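Local coordinates for protein probable adenylyl-sulfate kinase (Aeropyrum pernix, PDB 2YVU) that probably phosphorylates adenosine 5'-phosphosulfate with ATP, giving 3'-phosphoadenylyl sulfate, the activated form of sulfate, at residues 12-17 / 85-90; 30-35 / 169-174; 116-121 / 160-165. All blocks are in the same frame, centred on the assembly; numbering follows the deposited sequence.

Overall arrangement
Contacts 1 and 3 are strand pairings in one parallel five-stranded sheet, whereas contact 2 joins two helices, 26-39 and 170-184. Contact 1 lies in the sheet interior and is almost wholly buried and apolar. Contact 3 pairs strand 114-120 with 161-164, an outermost strand within the chain, and is only partly buried, with charged and hydroxyl side chains among the aliphatic ones. Strands 14-19 and 114-120 are neighbours, so contacts 1 and 3 meet where Trp17 O lies 3.0 Å from Ile117 N. Contact 2 reaches both: Ala30, Leu33 and Ala34 pack on Ile89 of contact 1, and Asn173 sits against Leu163 and Thr165 of contact 3.

Contact 1 of 3, residues 12-17 / 85-90; sequences KGIVVW and GVIVIC
Trp17 CG stands anti to the backbone N (chi1 -168°), and Cys90 SG stands anti to its own carbonyl carbon (chi1 -61°). The ring atoms CE3 and CZ3 of Trp17 are the ones that meet CB and SG of Cys90. Cys90 CB comes within 3.4 Å of Trp17 CE3, and the sulfur is 4.6 Å from the centroid of the six-membered ring, an oblique sulfur-aromatic approach. Cys90 SG also touches Val15 CG1, while on the opposite face of the sheet Ile14 and Ile87 run alongside each other in the same direction, with CG1 of Ile14 4.0 Å from CG2 of Ile87.

The backbones run parallel. Val88 N donates to Ile14 O, Val16 N to Val88 O at 2.7 Å, and Cys90 N to Val16 O at 2.6 Å, the last almost straight at 176°. Before these the pairing weakens: Ile14 N to Val86 O is a weak bond of 3.4 Å. Gly13 CA approaches that same oxygen to 3.2 Å in a CA-H...O contact. Gly85, at positive phi, is the C-prime residue of the Schellman motif that ends helix 64-82.

The Ile89 face packs on helix 26-39, and the Trp17 and Val15 face is covered by helices 64-82 and 97-109. Trp17 NE1 bonds to Ser94 OG, the phosphoserine intermediate by similarity. Two adjacent interior strands with helices on both faces, the first running into the ATP-binding loop assigned by similarity, are characteristic of the P-loop NTPase fold.

Contact 2 of 3, residues 30-35 / 169-174; sequences ATRLAD and TIEHNV
Arg32 and Glu171 form a salt bridge, with Arg32 NH2 3.0 Å from Glu171 OE2. Its hydrogen bond is weak, the N-H...O angle being 134°, and the guanidinium and carboxylate planes are steeply inclined to each other. Arg32 bends at chi3, which places NE, while Glu171 bends at chi2 (76°), bringing CD round toward the arginine. Inward of the ion pair, Ile170 CG2 lies over one face of the guanidinium, offset toward its rim and 3.6 Å from Arg32 NE. Val174 CG2 then meets the base of the same side chain, 3.7 Å from Arg32 CB, and Val174 CG1 approaches Leu33 N at 4.2 Å.

The segment axes cross at -58° with a closest approach of 10.2 Å, so side chains bridge the helices. Thr169, the N-cap of helix 170-184, accepts from His172 N through OG1 at 3.2 Å. Farther along that helix, Leu177, Tyr178 and Val181 pack against Leu33, which also packs on Ile89 of strand 87-91. Apolar packing at Leu33 and Val174 therefore makes up the buried side of this helix pair, and the bent, single-contact ion pair at its partly exposed margin is likely to contribute only modestly to holding the helices together.

Contact 3 of 3, residues 116-121 / 160-165; sequences EIYVKA and QLVLDT
Thr165 grips Lys120 O twice: its N donates at 3.1 Å in the carbonyl plane, and its OG1 donates at 3.0 Å from above that plane, 47° out of it. With OG1 between the backbone N and the carbonyl carbon (chi1 68°), the hydroxyl reaches the same oxygen as the amide, while Thr165 CG2 turns to Val119 CG1 at 3.5 Å. Before this end the strands pair in parallel through Tyr118 N to Leu161 O, Leu163 N to Tyr118 O at 2.7 Å and Lys120 N to Leu163 O. Gln160 N adds a bond to Glu116 O just before strand 161-164 begins.

On one face Ile117 CD1 packs on Leu161 CB at 3.7 Å, and Ile117 CG2 meets Leu163 CD1 at 3.8 Å. On the other, Lys120 CD lies against Val162 CG1, and Lys120 NZ stays 4.0 Å from Asp164 OD2, too far for a salt bridge. This pairing adds strand 161-164 to the side of strand 114-120 away from strand 14-19, completing the 2-3-1-4-5 order of a parallel P-loop kinase sheet.

Helix 170-184 covers the Ile117 and Leu163 face through Leu177, Leu180 and Tyr176. Val119 touches Ser24 and Lys26 of the ATP site assigned by similarity. Among the polar ends, Asp164 OD1 accepts from Glu166 N and Ser167 N, Arg129 NH1 bonds to Thr165 OG1, and Glu116 forms salt bridges with Arg100 and Arg104.

Contact 1 of 3, residues 12-17 / 85-90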
loop_
_atom_site.group_PDB
_atom_site.type_symbol
_atom_site.label_atom_id
_atom_site.label_comp_id
_atom_site.label_asym_id
_atom_site.label_seq_id
_atom_site.Cartn_x
_atom_site.Cartn_y
_atom_site.Cartn_z
ATOM N N LYS A 12 -1.549 -16.337 7.297
ATOM C CA LYS A 12 -1.926 -15.592 6.097
ATOM C C LYS A 12 -3.354 -15.078 6.160
ATOM O O LYS A 12 -4.258 -15.767 6.645
ATOM C CB LYS A 12 -1.743 -16.460 4.852
ATOM C CG LYS A 12 -0.320 -16.972 4.642
ATOM C CD LYS A 12 0.675 -15.847 4.373
ATOM C CE LYS A 12 2.119 -16.376 4.361
ATOM N NZ LYS A 12 3.158 -15.297 4.239
ATOM N N GLY A 13 -3.558 -13.858 5.673
ATOM C CA GLY A 13 -4.886 -13.285 5.698
ATOM C C GLY A 13 -5.589 -13.585 4.391
ATOM O O GLY A 13 -5.240 -14.544 3.703
ATOM N N ILE A 14 -6.572 -12.762 4.040
ATOM C CA ILE A 14 -7.327 -12.948 2.797
ATOM C C ILE A 14 -7.688 -11.572 2.265
ATOM O O ILE A 14 -7.537 -10.583 2.968
ATOM C CB ILE A 14 -8.669 -13.705 3.029
ATOM C CG1 ILE A 14 -9.546 -12.913 4.004
ATOM C CG2 ILE A 14 -8.406 -15.119 3.570
ATOM C CD1 ILE A 14 -10.925 -13.532 4.226
ATOM N N VAL A 15 -8.161 -11.517 1.026
ATOM C CA VAL A 15 -8.580 -10.255 0.416
ATOM C C VAL A 15 -10.048 -10.406 0.046
ATOM O O VAL A 15 -10.418 -11.276 -0.751
ATOM C CB VAL A 15 -7.768 -9.915 -0.889
ATOM C CG1 VAL A 15 -8.279 -8.562 -1.501
ATOM C CG2 VAL A 15 -6.306 -9.804 -0.573
ATOM N N VAL A 16 -10.892 -9.596 0.672
ATOM C CA VAL A 16 -12.307 -9.618 0.376
ATOM C C VAL A 16 -12.501 -8.399 -0.519
ATOM O O VAL A 16 -12.287 -7.259 -0.084
ATOM C CB VAL A 16 -13.158 -9.470 1.658
ATOM C CG1 VAL A 16 -14.627 -9.478 1.289
ATOM C CG2 VAL A 16 -12.814 -10.557 2.637
ATOM N N TRP A 17 -12.887 -8.646 -1.766
ATOM C CA TRP A 17 -13.072 -7.590 -2.755
ATOM C C TRP A 17 -14.533 -7.285 -3.060
ATOM O O TRP A 17 -15.198 -8.039 -3.796
ATOM C CB TRP A 17 -12.343 -7.975 -4.041
ATOM C CG TRP A 17 -12.222 -6.853 -5.028
ATOM C CD1 TRP A 17 -13.145 -6.482 -5.977
ATOM C CD2 TRP A 17 -11.173 -5.885 -5.089
ATOM N NE1 TRP A 17 -12.730 -5.333 -6.620
ATOM C CE2 TRP A 17 -11.529 -4.940 -6.087
ATOM C CE3 TRP A 17 -9.962 -5.715 -4.395
ATOM C CZ2 TRP A 17 -10.730 -3.842 -6.392
ATOM C CZ3 TRP A 17 -9.172 -4.626 -4.703
ATOM C CH2 TRP A 17 -9.559 -3.699 -5.694
ATOM N N GLY A 85 -0.609 -11.719 7.407
ATOM C CA GLY A 85 -1.671 -12.045 8.350
ATOM C C GLY A 85 -2.892 -11.157 8.456
ATOM O O GLY A 85 -3.742 -11.395 9.295
ATOM N N VAL A 86 -3.012 -10.164 7.584
ATOM C CA VAL A 86 -4.124 -9.248 7.639
ATOM C C VAL A 86 -5.307 -9.611 6.748
ATOM O O VAL A 86 -5.135 -10.052 5.617
ATOM C CB VAL A 86 -3.655 -7.841 7.229
ATOM C CG1 VAL A 86 -4.808 -6.855 7.334
ATOM C CG2 VAL A 86 -2.460 -7.417 8.087
ATOM N N ILE A 87 -6.509 -9.405 7.267
ATOM C CA ILE A 87 -7.728 -9.627 6.503
ATOM C C ILE A 87 -7.969 -8.283 5.820
ATOM O O ILE A 87 -8.241 -7.283 6.490
ATOM C CB ILE A 87 -8.919 -9.972 7.430
ATOM C CG1 ILE A 87 -8.693 -11.357 8.074
ATOM C CG2 ILE A 87 -10.231 -9.952 6.617
ATOM C CD1 ILE A 87 -9.773 -11.765 9.094
ATOM N N VAL A 88 -7.852 -8.252 4.496
ATOM C CA VAL A 88 -8.011 -6.997 3.771
ATOM C C VAL A 88 -9.354 -6.905 3.104
ATOM O O VAL A 88 -9.653 -7.685 2.203
ATOM C CB VAL A 88 -6.951 -6.855 2.697
ATOM C CG1 VAL A 88 -6.948 -5.392 2.131
ATOM C CG2 VAL A 88 -5.600 -7.242 3.282
ATOM N N ILE A 89 -10.174 -5.970 3.561
ATOM C CA ILE A 89 -11.499 -5.799 2.970
ATOM C C ILE A 89 -11.443 -4.604 2.023
ATOM O O ILE A 89 -11.149 -3.469 2.432
ATOM C CB ILE A 89 -12.560 -5.605 4.073
ATOM C CG1 ILE A 89 -12.543 -6.829 5.009
ATOM C CG2 ILE A 89 -13.953 -5.458 3.457
ATOM C CD1 ILE A 89 -13.193 -6.566 6.375
ATOM N N CYS A 90 -11.702 -4.862 0.744
ATOM C CA CYS A 90 -11.631 -3.808 -0.262
ATOM C C CYS A 90 -12.968 -3.389 -0.858
ATOM O O CYS A 90 -13.794 -4.230 -1.205
ATOM C CB CYS A 90 -10.711 -4.239 -1.409
ATOM S SG CYS A 90 -9.032 -4.556 -0.964
#

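Contact 2 of 3, residues 30-35 / 169-174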
loop_
_atom_site.group_PDB
_atom_site.type_symbol
_atom_site.label_atom_id
_atom_site.label_comp_id
_atom_site.label_asym_id
_atom_site.label_seq_id
_atom_site.Cartn_x
_atom_site.Cartn_y
_atom_site.Cartn_z
ATOM N N ALA A 30 -18.527 -3.263 4.088
ATOM C CA ALA A 30 -17.106 -3.433 4.434
ATOM C C ALA A 30 -16.801 -3.028 5.890
ATOM O O ALA A 30 -16.144 -3.744 6.631
ATOM C CB ALA A 30 -16.249 -2.593 3.503
ATOM N N THR A 31 -17.292 -1.870 6.287
ATOM C CA THR A 31 -17.037 -1.356 7.628
ATOM C C THR A 31 -17.681 -2.160 8.755
ATOM O O THR A 31 -17.092 -2.338 9.820
ATOM C CB THR A 31 -17.492 0.121 7.713
ATOM O OG1 THR A 31 -16.714 0.900 6.791
ATOM C CG2 THR A 31 -17.279 0.659 9.113
ATOM N N ARG A 32 -18.900 -2.621 8.529
ATOM C CA ARG A 32 -19.590 -3.414 9.528
ATOM C C ARG A 32 -18.912 -4.764 9.633
ATOM O O ARG A 32 -18.725 -5.285 10.740
ATOM C CB ARG A 32 -21.071 -3.521 9.160
ATOM C CG ARG A 32 -21.732 -2.138 9.253
ATOM C CD ARG A 32 -23.139 -2.055 8.700
ATOM N NE ARG A 32 -24.096 -2.885 9.417
ATOM C CZ ARG A 32 -25.252 -2.437 9.906
ATOM N NH1 ARG A 32 -25.590 -1.162 9.763
ATOM N NH2 ARG A 32 -26.083 -3.273 10.511
ATOM N N LEU A 33 -18.497 -5.325 8.499
ATOM C CA LEU A 33 -17.802 -6.595 8.565
ATOM C C LEU A 33 -16.481 -6.396 9.305
ATOM O O LEU A 33 -16.094 -7.200 10.150
ATOM C CB LEU A 33 -17.528 -7.155 7.168
ATOM C CG LEU A 33 -16.626 -8.400 7.191
ATOM C CD1 LEU A 33 -17.332 -9.556 7.848
ATOM C CD2 LEU A 33 -16.219 -8.776 5.766
ATOM N N ALA A 34 -15.791 -5.310 8.988
ATOM C CA ALA A 34 -14.510 -5.032 9.616
ATOM C C ALA A 34 -14.669 -4.883 11.130
ATOM O O ALA A 34 -13.851 -5.387 11.908
ATOM C CB ALA A 34 -13.908 -3.763 9.011
ATOM N N ASP A 35 -15.719 -4.191 11.551
ATOM C CA ASP A 35 -15.952 -4.011 12.985
ATOM C C ASP A 35 -16.100 -5.378 13.674
ATOM O O ASP A 35 -15.535 -5.606 14.741
ATOM C CB ASP A 35 -17.212 -3.174 13.214
ATOM C CG ASP A 35 -17.315 -2.662 14.635
ATOM O OD1 ASP A 35 -16.323 -2.068 15.108
ATOM O OD2 ASP A 35 -18.375 -2.844 15.281
ATOM N N THR A 169 -31.694 -7.063 4.060
ATOM C CA THR A 169 -31.230 -5.955 4.878
ATOM C C THR A 169 -29.697 -5.997 4.983
ATOM O O THR A 169 -29.066 -6.993 4.620
ATOM C CB THR A 169 -31.785 -6.049 6.305
ATOM O OG1 THR A 169 -31.316 -7.256 6.902
ATOM C CG2 THR A 169 -33.322 -6.062 6.294
ATOM N N ILE A 170 -29.111 -4.917 5.487
ATOM C CA ILE A 170 -27.667 -4.858 5.651
ATOM C C ILE A 170 -27.233 -5.891 6.685
ATOM O O ILE A 170 -26.173 -6.481 6.536
ATOM C CB ILE A 170 -27.198 -3.476 6.153
ATOM C CG1 ILE A 170 -27.739 -2.376 5.247
ATOM C CG2 ILE A 170 -25.669 -3.405 6.172
ATOM C CD1 ILE A 170 -27.249 -2.448 3.824
ATOM N N GLU A 171 -28.049 -6.092 7.725
ATOM C CA GLU A 171 -27.746 -7.044 8.798
ATOM C C GLU A 171 -27.656 -8.457 8.256
ATOM O O GLU A 171 -26.755 -9.219 8.598
ATOM C CB GLU A 171 -28.826 -7.015 9.892
ATOM C CG GLU A 171 -28.842 -5.766 10.775
ATOM C CD GLU A 171 -29.440 -4.555 10.081
ATOM O OE1 GLU A 171 -30.268 -4.741 9.162
ATOM O OE2 GLU A 171 -29.098 -3.417 10.461
ATOM N N HIS A 172 -28.618 -8.805 7.419
ATOM C CA HIS A 172 -28.626 -10.111 6.824
ATOM C C HIS A 172 -27.377 -10.264 5.966
ATOM O O HIS A 172 -26.680 -11.277 6.048
ATOM C CB HIS A 172 -29.880 -10.290 5.962
ATOM C CG HIS A 172 -29.879 -11.552 5.157
ATOM N ND1 HIS A 172 -29.153 -11.691 3.991
ATOM C CD2 HIS A 172 -30.483 -12.743 5.366
ATOM C CE1 HIS A 172 -29.311 -12.913 3.517
ATOM N NE2 HIS A 172 -30.112 -13.572 4.333
ATOM N N ASN A 173 -27.069 -9.250 5.161
ATOM C CA ASN A 173 -25.904 -9.357 4.283
ATOM C C ASN A 173 -24.553 -9.365 4.956
ATOM O O ASN A 173 -23.648 -10.115 4.546
ATOM C CB ASN A 173 -25.943 -8.264 3.206
ATOM C CG ASN A 173 -26.977 -8.548 2.147
ATOM O OD1 ASN A 173 -27.340 -9.708 1.924
ATOM N ND2 ASN A 173 -27.451 -7.503 1.472
ATOM N N VAL A 174 -24.379 -8.520 5.969
ATOM C CA VAL A 174 -23.103 -8.504 6.668
ATOM C C VAL A 174 -22.867 -9.897 7.283
ATOM O O VAL A 174 -21.761 -10.458 7.240
ATOM C CB VAL A 174 -23.099 -7.462 7.809
ATOM C CG1 VAL A 174 -21.939 -7.728 8.697
ATOM C CG2 VAL A 174 -23.001 -6.029 7.234
#

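Contact 3 of 3, residues 116-121 / 160-165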
loop_
_atom_site.group_PDB
_atom_site.type_symbol
_atom_site.label_atom_id
_atom_site.label_comp_id
_atom_site.label_asym_id
_atom_site.label_seq_id
_atom_site.Cartn_x
_atom_site.Cartn_y
_atom_site.Cartn_z
ATOM N N GLU A 116 -14.296 -12.533 -4.320
ATOM C CA GLU A 116 -14.991 -11.501 -5.071
ATOM C C GLU A 116 -16.463 -11.526 -4.660
ATOM O O GLU A 116 -17.201 -12.474 -4.948
ATOM C CB GLU A 116 -14.825 -11.756 -6.563
ATOM C CG GLU A 116 -15.463 -10.722 -7.465
ATOM C CD GLU A 116 -14.938 -10.830 -8.892
ATOM O OE1 GLU A 116 -14.424 -11.900 -9.256
ATOM O OE2 GLU A 116 -15.036 -9.851 -9.651
ATOM N N ILE A 117 -16.868 -10.475 -3.964
ATOM C CA ILE A 117 -18.223 -10.344 -3.444
ATOM C C ILE A 117 -19.040 -9.354 -4.260
ATOM O O ILE A 117 -18.743 -8.147 -4.293
ATOM C CB ILE A 117 -18.181 -9.835 -1.987
ATOM C CG1 ILE A 117 -17.179 -10.676 -1.189
ATOM C CG2 ILE A 117 -19.612 -9.761 -1.401
ATOM C CD1 ILE A 117 -17.501 -12.193 -1.115
ATOM N N TYR A 118 -20.088 -9.852 -4.899
ATOM C CA TYR A 118 -20.933 -8.978 -5.697
ATOM C C TYR A 118 -22.059 -8.370 -4.866
ATOM O O TYR A 118 -22.977 -9.070 -4.425
ATOM C CB TYR A 118 -21.495 -9.749 -6.905
ATOM C CG TYR A 118 -22.431 -8.949 -7.803
ATOM C CD1 TYR A 118 -22.253 -7.580 -8.004
ATOM C CD2 TYR A 118 -23.458 -9.577 -8.497
ATOM C CE1 TYR A 118 -23.082 -6.850 -8.884
ATOM C CE2 TYR A 118 -24.287 -8.862 -9.378
ATOM C CZ TYR A 118 -24.092 -7.501 -9.563
ATOM O OH TYR A 118 -24.928 -6.796 -10.416
ATOM N N VAL A 119 -21.962 -7.057 -4.650
ATOM C CA VAL A 119 -22.952 -6.281 -3.918
ATOM C C VAL A 119 -23.908 -5.817 -5.023
ATOM O O VAL A 119 -23.632 -4.873 -5.768
ATOM C CB VAL A 119 -22.281 -5.094 -3.202
ATOM C CG1 VAL A 119 -23.311 -4.314 -2.372
ATOM C CG2 VAL A 119 -21.152 -5.619 -2.314
ATOM N N LYS A 120 -25.039 -6.501 -5.098
ATOM C CA LYS A 120 -26.019 -6.306 -6.155
ATOM C C LYS A 120 -27.149 -5.316 -5.933
ATOM O O LYS A 120 -27.937 -5.443 -4.985
ATOM C CB LYS A 120 -26.578 -7.685 -6.518
ATOM C CG LYS A 120 -27.686 -7.701 -7.549
ATOM C CD LYS A 120 -28.011 -9.150 -7.897
ATOM C CE LYS A 120 -29.058 -9.246 -8.999
ATOM N NZ LYS A 120 -30.353 -8.626 -8.579
ATOM N N ALA A 121 -27.212 -4.351 -6.846
ATOM C CA ALA A 121 -28.195 -3.277 -6.871
ATOM C C ALA A 121 -28.280 -2.744 -8.310
ATOM O O ALA A 121 -27.264 -2.494 -8.939
ATOM C CB ALA A 121 -27.763 -2.154 -5.929
ATOM N N GLN A 160 -17.662 -15.102 -5.425
ATOM C CA GLN A 160 -17.674 -16.072 -4.354
ATOM C C GLN A 160 -18.942 -15.902 -3.532
ATOM O O GLN A 160 -19.299 -16.770 -2.729
ATOM C CB GLN A 160 -16.425 -15.931 -3.495
ATOM C CG GLN A 160 -15.198 -16.613 -4.083
ATOM C CD GLN A 160 -14.851 -16.169 -5.509
ATOM O OE1 GLN A 160 -15.024 -16.925 -6.460
ATOM N NE2 GLN A 160 -14.343 -14.956 -5.654
ATOM N N LEU A 161 -19.657 -14.800 -3.750
ATOM C CA LEU A 161 -20.888 -14.600 -2.995
ATOM C C LEU A 161 -21.628 -13.408 -3.582
ATOM O O LEU A 161 -21.003 -12.484 -4.080
ATOM C CB LEU A 161 -20.552 -14.326 -1.516
ATOM C CG LEU A 161 -21.634 -14.479 -0.443
ATOM C CD1 LEU A 161 -21.891 -15.971 -0.254
ATOM C CD2 LEU A 161 -21.182 -13.865 0.900
ATOM N N VAL A 162 -22.949 -13.425 -3.495
ATOM C CA VAL A 162 -23.781 -12.333 -3.999
ATOM C C VAL A 162 -24.568 -11.752 -2.839
ATOM O O VAL A 162 -25.224 -12.482 -2.102
ATOM C CB VAL A 162 -24.801 -12.817 -5.051
ATOM C CG1 VAL A 162 -25.710 -11.657 -5.473
ATOM C CG2 VAL A 162 -24.067 -13.397 -6.252
ATOM N N LEU A 163 -24.482 -10.442 -2.648
ATOM C CA LEU A 163 -25.237 -9.809 -1.566
ATOM C C LEU A 163 -26.314 -8.946 -2.228
ATOM O O LEU A 163 -26.025 -7.876 -2.787
ATOM C CB LEU A 163 -24.312 -8.951 -0.669
ATOM C CG LEU A 163 -23.183 -9.705 0.067
ATOM C CD1 LEU A 163 -22.437 -8.729 0.944
ATOM C CD2 LEU A 163 -23.729 -10.863 0.918
ATOM N N ASP A 164 -27.555 -9.426 -2.190
ATOM C CA ASP A 164 -28.656 -8.689 -2.802
ATOM C C ASP A 164 -29.108 -7.583 -1.862
ATOM O O ASP A 164 -29.801 -7.846 -0.873
ATOM C CB ASP A 164 -29.838 -9.620 -3.096
ATOM C CG ASP A 164 -30.883 -8.957 -3.992
ATOM O OD1 ASP A 164 -31.119 -7.741 -3.837
ATOM O OD2 ASP A 164 -31.471 -9.647 -4.849
ATOM N N THR A 165 -28.725 -6.345 -2.164
ATOM C CA THR A 165 -29.093 -5.230 -1.306
ATOM C C THR A 165 -30.529 -4.733 -1.519
ATOM O O THR A 165 -30.957 -3.789 -0.868
ATOM C CB THR A 165 -28.115 -4.039 -1.470
ATOM O OG1 THR A 165 -28.273 -3.466 -2.769
ATOM C CG2 THR A 165 -26.656 -4.504 -1.304
#